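Long-range contacts in extracellular solute-binding protein family 1 (Kribbella flavida, PDB 5IXP), which probably captures a solute outside the cell and delivers it to an ABC transporter, as other family 1 extracellular solute-binding proteins do: residues G52-V63 against G271-T282; A84-K95 against I106-G114. All blocks are in the same frame, centred on the assembly; numbering follows the deposited sequence.

Interaction 1 of 2, residues G52-V63 against G271-T282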
# COMPACT_ATOMS: atom_id res chain seq x y z
N GLY A 52 -5.48 9.81 -26.98
CA GLY A 52 -6.86 9.50 -27.26
C GLY A 52 -7.10 8.15 -27.91
O GLY A 52 -8.22 7.90 -28.38
N SER A 53 -6.10 7.27 -27.96
CA SER A 53 -6.27 5.97 -28.60
C SER A 53 -5.46 4.90 -27.88
O SER A 53 -4.45 5.19 -27.22
CB SER A 53 -5.85 6.02 -30.08
OG SER A 53 -4.47 6.28 -30.17
N GLY A 54 -5.91 3.66 -28.01
CA GLY A 54 -5.15 2.51 -27.54
C GLY A 54 -5.49 2.02 -26.15
O GLY A 54 -5.04 0.93 -25.77
N MSE A 55 -6.27 2.77 -25.37
CA MSE A 55 -6.60 2.33 -24.01
C MSE A 55 -7.52 1.13 -24.00
O MSE A 55 -8.37 0.95 -24.88
CB MSE A 55 -7.24 3.46 -23.21
CG MSE A 55 -6.32 4.65 -23.06
SE MSE A 55 -6.99 5.97 -21.80
CE MSE A 55 -6.22 5.24 -20.18
N ALA A 56 -7.34 0.30 -22.98
CA ALA A 56 -8.27 -0.78 -22.72
C ALA A 56 -9.59 -0.21 -22.22
O ALA A 56 -9.67 0.93 -21.76
CB ALA A 56 -7.68 -1.77 -21.71
N ASP A 57 -10.65 -1.02 -22.33
CA ASP A 57 -11.94 -0.60 -21.79
C ASP A 57 -11.90 -0.53 -20.28
O ASP A 57 -12.58 0.33 -19.68
CB ASP A 57 -13.04 -1.56 -22.24
CG ASP A 57 -13.18 -1.60 -23.74
OD1 ASP A 57 -13.72 -0.63 -24.30
OD2 ASP A 57 -12.74 -2.60 -24.34
N ILE A 58 -11.17 -1.43 -19.63
CA ILE A 58 -10.91 -1.37 -18.19
C ILE A 58 -9.41 -1.26 -18.02
O ILE A 58 -8.67 -2.12 -18.51
CB ILE A 58 -11.46 -2.60 -17.45
CG1 ILE A 58 -12.99 -2.68 -17.59
CG2 ILE A 58 -11.05 -2.56 -15.94
CD1 ILE A 58 -13.58 -4.04 -17.12
N GLU A 59 -8.95 -0.22 -17.33
CA GLU A 59 -7.53 -0.01 -17.05
C GLU A 59 -7.29 -0.15 -15.55
O GLU A 59 -7.86 0.62 -14.76
CB GLU A 59 -7.06 1.37 -17.53
CG GLU A 59 -6.97 1.52 -19.06
CD GLU A 59 -5.69 0.93 -19.65
OE1 GLU A 59 -4.83 0.50 -18.87
OE2 GLU A 59 -5.54 0.92 -20.90
N ALA A 60 -6.42 -1.08 -15.17
CA ALA A 60 -6.06 -1.21 -13.77
C ALA A 60 -5.09 -0.11 -13.37
O ALA A 60 -4.26 0.34 -14.16
CB ALA A 60 -5.44 -2.58 -13.47
N MSE A 61 -5.21 0.31 -12.11
CA MSE A 61 -4.43 1.42 -11.57
C MSE A 61 -4.05 1.10 -10.14
O MSE A 61 -4.93 0.78 -9.32
CB MSE A 61 -5.26 2.70 -11.63
CG MSE A 61 -4.49 3.95 -11.89
SE MSE A 61 -5.68 5.27 -12.56
CE MSE A 61 -5.65 5.01 -14.47
N GLU A 62 -2.76 1.17 -9.82
CA GLU A 62 -2.35 1.02 -8.43
C GLU A 62 -2.64 2.31 -7.66
O GLU A 62 -2.62 3.42 -8.21
CB GLU A 62 -0.86 0.67 -8.33
CG GLU A 62 -0.52 -0.26 -7.16
CD GLU A 62 0.07 0.47 -5.95
OE1 GLU A 62 0.36 1.67 -6.04
OE2 GLU A 62 0.26 -0.18 -4.90
N VAL A 63 -2.91 2.15 -6.36
CA VAL A 63 -3.33 3.31 -5.57
C VAL A 63 -2.24 4.37 -5.53
O VAL A 63 -2.54 5.57 -5.40
CB VAL A 63 -3.76 2.89 -4.15
CG1 VAL A 63 -2.56 2.34 -3.35
CG2 VAL A 63 -4.43 4.06 -3.44
N GLY A 271 -0.52 -0.18 -0.61
CA GLY A 271 -0.76 -0.83 -1.89
C GLY A 271 -2.22 -1.12 -2.15
O GLY A 271 -3.13 -0.65 -1.47
N GLY A 272 -2.44 -1.93 -3.18
CA GLY A 272 -3.78 -2.22 -3.67
C GLY A 272 -4.11 -1.40 -4.90
O GLY A 272 -3.47 -0.39 -5.21
N SER A 273 -5.13 -1.85 -5.64
CA SER A 273 -5.37 -1.28 -6.96
C SER A 273 -6.86 -0.99 -7.15
O SER A 273 -7.68 -1.16 -6.24
CB SER A 273 -4.85 -2.21 -8.06
OG SER A 273 -3.44 -2.37 -7.96
N TYR A 274 -7.17 -0.53 -8.36
CA TYR A 274 -8.51 -0.12 -8.79
C TYR A 274 -8.69 -0.50 -10.25
O TYR A 274 -7.72 -0.55 -11.01
CB TYR A 274 -8.73 1.42 -8.66
CG TYR A 274 -8.71 1.90 -7.24
CD1 TYR A 274 -7.51 2.19 -6.62
CD2 TYR A 274 -9.88 2.03 -6.52
CE1 TYR A 274 -7.47 2.60 -5.31
CE2 TYR A 274 -9.86 2.46 -5.19
CZ TYR A 274 -8.65 2.74 -4.60
OH TYR A 274 -8.61 3.15 -3.29
N LEU A 275 -9.93 -0.76 -10.62
CA LEU A 275 -10.31 -0.86 -12.02
C LEU A 275 -10.98 0.45 -12.44
O LEU A 275 -11.87 0.94 -11.74
CB LEU A 275 -11.24 -2.05 -12.26
CG LEU A 275 -10.70 -3.41 -11.78
CD1 LEU A 275 -11.68 -4.51 -12.17
CD2 LEU A 275 -9.32 -3.69 -12.35
N THR A 276 -10.53 1.02 -13.56
CA THR A 276 -11.06 2.27 -14.07
C THR A 276 -11.56 2.06 -15.49
O THR A 276 -11.18 1.10 -16.17
CB THR A 276 -10.01 3.40 -14.07
OG1 THR A 276 -9.01 3.14 -15.08
CG2 THR A 276 -9.36 3.53 -12.69
N VAL A 277 -12.41 2.98 -15.95
CA VAL A 277 -12.98 2.90 -17.30
C VAL A 277 -12.72 4.23 -18.00
O VAL A 277 -13.41 5.22 -17.71
CB VAL A 277 -14.48 2.56 -17.27
CG1 VAL A 277 -15.07 2.59 -18.70
CG2 VAL A 277 -14.72 1.19 -16.58
N PRO A 278 -11.75 4.30 -18.91
CA PRO A 278 -11.50 5.55 -19.63
C PRO A 278 -12.70 5.96 -20.47
O PRO A 278 -13.47 5.11 -20.95
CB PRO A 278 -10.30 5.22 -20.52
CG PRO A 278 -9.69 4.02 -19.93
CD PRO A 278 -10.82 3.24 -19.29
N THR A 279 -12.84 7.27 -20.69
CA THR A 279 -13.88 7.72 -21.61
C THR A 279 -13.60 7.28 -23.04
O THR A 279 -14.51 7.33 -23.88
CB THR A 279 -14.06 9.24 -21.57
OG1 THR A 279 -12.81 9.89 -21.84
CG2 THR A 279 -14.60 9.69 -20.21
N GLN A 280 -12.37 6.84 -23.34
CA GLN A 280 -12.07 6.27 -24.64
C GLN A 280 -12.92 5.05 -24.94
O GLN A 280 -13.14 4.71 -26.11
CB GLN A 280 -10.60 5.86 -24.72
CG GLN A 280 -9.68 6.90 -25.23
CD GLN A 280 -8.28 6.38 -25.35
OE1 GLN A 280 -8.04 5.29 -25.88
NE2 GLN A 280 -7.32 7.15 -24.84
N SER A 281 -13.39 4.35 -23.91
CA SER A 281 -14.13 3.12 -24.14
C SER A 281 -15.42 3.40 -24.89
O SER A 281 -16.17 4.32 -24.54
CB SER A 281 -14.44 2.42 -22.82
OG SER A 281 -15.26 1.27 -23.06
N THR A 282 -15.67 2.61 -25.93
CA THR A 282 -16.94 2.68 -26.65
C THR A 282 -18.03 1.85 -25.99
O THR A 282 -19.16 1.86 -26.47
CB THR A 282 -16.77 2.22 -28.10
OG1 THR A 282 -16.39 0.84 -28.12
CG2 THR A 282 -15.70 3.06 -28.81
O HOH W 1 -9.45 3.21 -26.97
O HOH W 2 -13.63 0.50 -26.67

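Interaction 2 of 2, residues A84-K95 against I106-G114. With FMT (formic acid), chain B.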
# COMPACT_ATOMS: atom_id res chain seq x y z
N ALA A 84 -22.31 3.32 -9.11
CA ALA A 84 -21.34 3.33 -8.01
C ALA A 84 -21.95 3.81 -6.70
O ALA A 84 -21.55 3.35 -5.63
CB ALA A 84 -20.15 4.21 -8.36
N ASP A 85 -22.90 4.75 -6.76
CA ASP A 85 -23.43 5.30 -5.51
C ASP A 85 -24.17 4.24 -4.71
O ASP A 85 -24.13 4.27 -3.47
CB ASP A 85 -24.33 6.51 -5.80
CG ASP A 85 -23.55 7.81 -5.86
OD1 ASP A 85 -22.62 8.00 -5.03
OD2 ASP A 85 -23.86 8.64 -6.73
N GLU A 86 -24.83 3.30 -5.39
CA GLU A 86 -25.44 2.17 -4.69
C GLU A 86 -24.38 1.17 -4.22
O GLU A 86 -24.57 0.53 -3.17
CB GLU A 86 -26.45 1.48 -5.59
N LEU A 87 -23.28 1.02 -4.95
CA LEU A 87 -22.28 0.03 -4.57
C LEU A 87 -21.32 0.51 -3.49
O LEU A 87 -20.65 -0.32 -2.88
CB LEU A 87 -21.44 -0.39 -5.78
CG LEU A 87 -22.10 -1.23 -6.87
CD1 LEU A 87 -21.06 -1.56 -7.93
CD2 LEU A 87 -22.71 -2.49 -6.29
N LYS A 88 -21.24 1.83 -3.26
CA LYS A 88 -20.22 2.42 -2.39
C LYS A 88 -19.99 1.64 -1.09
O LYS A 88 -18.85 1.35 -0.71
CB LYS A 88 -20.62 3.87 -2.09
CG LYS A 88 -19.49 4.87 -2.21
CD LYS A 88 -20.02 6.26 -2.57
CE LYS A 88 -20.92 6.84 -1.48
NZ LYS A 88 -21.36 8.23 -1.81
N SER A 89 -21.08 1.27 -0.41
CA SER A 89 -21.03 0.58 0.88
C SER A 89 -20.42 -0.82 0.81
O SER A 89 -20.17 -1.42 1.86
CB SER A 89 -22.44 0.48 1.44
OG SER A 89 -23.27 -0.06 0.44
N ARG A 90 -20.21 -1.36 -0.39
CA ARG A 90 -19.52 -2.63 -0.55
C ARG A 90 -18.09 -2.56 -0.03
O ARG A 90 -17.58 -3.53 0.53
CB ARG A 90 -19.54 -3.02 -2.04
CG ARG A 90 -18.48 -3.99 -2.48
CD ARG A 90 -18.26 -3.96 -3.99
NE ARG A 90 -19.38 -4.54 -4.74
CZ ARG A 90 -19.38 -4.73 -6.05
NH1 ARG A 90 -20.43 -5.27 -6.64
NH2 ARG A 90 -18.31 -4.38 -6.78
N TRP A 91 -17.44 -1.41 -0.19
CA TRP A 91 -16.03 -1.24 0.11
C TRP A 91 -15.82 -0.53 1.45
O TRP A 91 -16.69 0.20 1.93
CB TRP A 91 -15.34 -0.41 -0.97
CG TRP A 91 -15.12 -1.09 -2.29
CD1 TRP A 91 -14.07 -1.91 -2.63
CD2 TRP A 91 -15.93 -0.98 -3.46
NE1 TRP A 91 -14.20 -2.33 -3.94
CE2 TRP A 91 -15.33 -1.77 -4.47
CE3 TRP A 91 -17.11 -0.29 -3.76
CZ2 TRP A 91 -15.87 -1.90 -5.75
CZ3 TRP A 91 -17.65 -0.41 -5.04
CH2 TRP A 91 -17.03 -1.22 -6.02
N LEU A 92 -14.65 -0.76 2.04
CA LEU A 92 -14.14 0.12 3.08
C LEU A 92 -14.20 1.56 2.61
O LEU A 92 -13.85 1.86 1.46
CB LEU A 92 -12.70 -0.26 3.43
CG LEU A 92 -12.52 -1.63 4.08
CD1 LEU A 92 -11.10 -2.11 3.93
CD2 LEU A 92 -12.93 -1.56 5.57
N ASP A 93 -14.66 2.46 3.48
CA ASP A 93 -14.87 3.84 3.06
C ASP A 93 -13.57 4.48 2.56
O ASP A 93 -13.58 5.23 1.58
CB ASP A 93 -15.51 4.66 4.18
CG ASP A 93 -14.75 4.57 5.52
OD1 ASP A 93 -15.21 5.21 6.49
OD2 ASP A 93 -13.72 3.86 5.62
N TRP A 94 -12.44 4.17 3.21
CA TRP A 94 -11.18 4.77 2.76
C TRP A 94 -10.74 4.24 1.40
O TRP A 94 -10.06 4.95 0.65
CB TRP A 94 -10.08 4.55 3.81
CG TRP A 94 -9.80 3.12 4.21
CD1 TRP A 94 -10.33 2.45 5.29
CD2 TRP A 94 -8.87 2.21 3.60
NE1 TRP A 94 -9.81 1.18 5.36
CE2 TRP A 94 -8.91 1.01 4.34
CE3 TRP A 94 -8.02 2.30 2.49
CZ2 TRP A 94 -8.13 -0.09 4.02
CZ3 TRP A 94 -7.24 1.20 2.17
CH2 TRP A 94 -7.30 0.02 2.93
N LYS A 95 -11.11 3.00 1.05
CA LYS A 95 -10.80 2.50 -0.28
C LYS A 95 -11.55 3.29 -1.35
O LYS A 95 -10.97 3.67 -2.37
CB LYS A 95 -11.12 1.01 -0.38
CG LYS A 95 -10.77 0.37 -1.75
CD LYS A 95 -9.26 0.19 -1.90
CE LYS A 95 -8.91 -0.52 -3.22
NZ LYS A 95 -7.43 -0.75 -3.39
N ILE A 106 -16.33 9.27 -8.91
CA ILE A 106 -15.67 8.03 -8.52
C ILE A 106 -15.11 7.40 -9.79
O ILE A 106 -15.87 6.98 -10.68
CB ILE A 106 -16.62 7.07 -7.80
CG1 ILE A 106 -17.14 7.72 -6.51
CG2 ILE A 106 -15.92 5.76 -7.49
CD1 ILE A 106 -18.22 6.92 -5.82
N ILE A 107 -13.78 7.33 -9.90
CA ILE A 107 -13.18 6.88 -11.15
C ILE A 107 -12.65 5.46 -11.07
O ILE A 107 -12.20 4.93 -12.09
CB ILE A 107 -12.07 7.83 -11.64
CG1 ILE A 107 -10.88 7.85 -10.68
CG2 ILE A 107 -12.64 9.24 -11.86
CD1 ILE A 107 -9.64 8.51 -11.30
N GLY A 108 -12.70 4.82 -9.91
CA GLY A 108 -12.20 3.47 -9.79
C GLY A 108 -13.01 2.62 -8.83
O GLY A 108 -13.55 3.11 -7.83
N TYR A 109 -13.07 1.32 -9.14
CA TYR A 109 -13.60 0.30 -8.26
C TYR A 109 -12.44 -0.47 -7.62
O TYR A 109 -11.59 -1.01 -8.34
CB TYR A 109 -14.49 -0.67 -9.03
CG TYR A 109 -15.86 -0.15 -9.40
CD1 TYR A 109 -16.50 0.79 -8.59
CD2 TYR A 109 -16.52 -0.62 -10.52
CE1 TYR A 109 -17.78 1.25 -8.90
CE2 TYR A 109 -17.80 -0.16 -10.85
CZ TYR A 109 -18.42 0.77 -10.03
OH TYR A 109 -19.69 1.22 -10.36
N GLY A 110 -12.43 -0.54 -6.29
CA GLY A 110 -11.27 -1.06 -5.59
C GLY A 110 -11.12 -2.58 -5.70
O GLY A 110 -12.08 -3.34 -5.55
N THR A 111 -9.88 -3.02 -5.95
CA THR A 111 -9.56 -4.44 -5.94
C THR A 111 -8.99 -4.80 -4.57
O THR A 111 -9.74 -4.76 -3.59
CB THR A 111 -8.60 -4.80 -7.09
OG1 THR A 111 -7.32 -4.18 -6.89
CG2 THR A 111 -9.18 -4.33 -8.43
N ASP A 112 -7.70 -5.13 -4.47
CA ASP A 112 -7.17 -5.58 -3.19
C ASP A 112 -6.61 -4.39 -2.38
O ASP A 112 -6.61 -3.24 -2.83
CB ASP A 112 -6.12 -6.67 -3.39
CG ASP A 112 -4.90 -6.20 -4.18
OD1 ASP A 112 -4.98 -5.15 -4.86
OD2 ASP A 112 -3.85 -6.88 -4.11
N ILE A 113 -6.13 -4.69 -1.16
CA ILE A 113 -5.50 -3.70 -0.29
C ILE A 113 -4.30 -4.33 0.40
O ILE A 113 -4.10 -5.54 0.37
CB ILE A 113 -6.47 -3.13 0.78
CG1 ILE A 113 -7.28 -4.25 1.44
CG2 ILE A 113 -7.37 -2.05 0.17
CD1 ILE A 113 -8.02 -3.79 2.73
N GLY A 114 -3.50 -3.48 1.05
CA GLY A 114 -2.38 -3.94 1.84
C GLY A 114 -2.46 -3.44 3.26
O GLY A 114 -1.62 -2.63 3.71
C FMT B . -22.39 -6.01 -3.97
O1 FMT B . -22.35 -6.78 -4.93
O2 FMT B . -21.47 -5.86 -3.18

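Interaction 1 of 2, residues G52-V63 against G271-T282
Thr276 grips Glu59 twice: its backbone N and its hydroxyl OG1 both donate to Glu59 O, the Thr276 OG1 bond being 2.8 Å long. OG1 can do this because it sits between the backbone N and the carbonyl carbon (chi1 70°), which brings it to Glu59 O beside the Thr276 N. From there the antiparallel ladder runs on through Met61 and Tyr274 to Val63 N, which meets Gly272 O in the carbonyl plane at 2.8 Å. Val63 also sets CB and CG2 against the edge of the Tyr274 ring, Val63 CG2 lying 3.9 Å from Tyr274 CE1.

Beyond the strands the side chains take over. Selenomethionine Met55 lays its SE 3.6 Å from Pro278 CB and crosses Gln280 at about a right angle; the bend at chi3 (88°) brings Met55 CE to Pro278 CG, 3.7 Å away. Gln280 OE1 accepts Met55 N at 3.1 Å, while its NE2 goes to Asn48 O. Ser281 OG reaches the anti lone pair of Asp57 OD1, 2.7 Å away; OD2 takes Thr5 N.

Strand 58-62 is thus inserted between strand 2-8, parallel to it, and antiparallel strand 269-276; helix 38-51 packs on Met55 and Glu59, and helix 284-294 on Ile58, Leu275 and Val277.

Interaction 2 of 2, residues A84-K95 against I106-G114
Trp91 and Tyr109 lie almost parallel, their planes 16° apart, but offset, with little of one ring over the other; Trp91 CH2 comes within 3.3 Å of Tyr109 CD1. The other end of the indole is pinned, since Trp91 NE1 donates to Gly110 O at 2.8 Å, somewhat out of the ring plane. With an alanine here instead of Trp91, the space beside the Tyr109 ring would probably be left as a gap and Gly110 O would lose this donor.

Packing is also tight a little further along, where Lys95 runs across Gly110. Lys95 CE sits 3.4 Å from Gly110 CA, closer than carbons usually come, and a CB on Gly110 would collide with it. The chain bends at chi2 (74°), then runs extended to bring Lys95 NZ to Asp112 O at 2.7 Å, nearly along the C=O axis. Ser273 O takes a second bond from NZ, so this buried ammonium is held between two strands. Ile113 closes that end, Ile113 CG2 lying 3.5 Å from Trp94 CH2 and its CD1 against Leu92.

Here the chain leaves helix 84-87, enters helix 93-98 and returns as strand 108-121, a long strand of the mixed sheet in this periplasmic-binding-protein-type fold; both helices pack on a strand that follows them closely in sequence.

Ala84 still packs in, its CB at the edge of the Tyr109 ring, but beyond it the contact loosens. Lys88 offers only its CD to Ile106 CD1, and its NZ makes a weak salt bridge with Asp85 on the exposed side. The Arg90 side chain does not touch the strand; Arg90 NE bonds O2 of a formic acid molecule, probably from the crystallisation liquor, at 2.9 Å, NH1 bonds its O1, and NH2 goes to Ala292 O.

How the interactions relate
Strand 269-276 joins the two contacts: one edge pairs with strand 58-62 in interaction 1, the other with strand 108-121 of interaction 2. The centres are 15 Å apart, yet the segments touch directly. Leu275 N lies 2.8 Å from Tyr109 O, a probable backbone hydrogen bond of the shared sheet, and Tyr274 OH is 2.6 Å from Lys95 O, probably bonded too. Lys95 also makes a cation-pi contact with the Tyr274 ring. Packing adds Thr276 CG2 against Ile107 O at 3.2 Å. Along the chain, both segments of interaction 2 fall between the two segments of interaction 1.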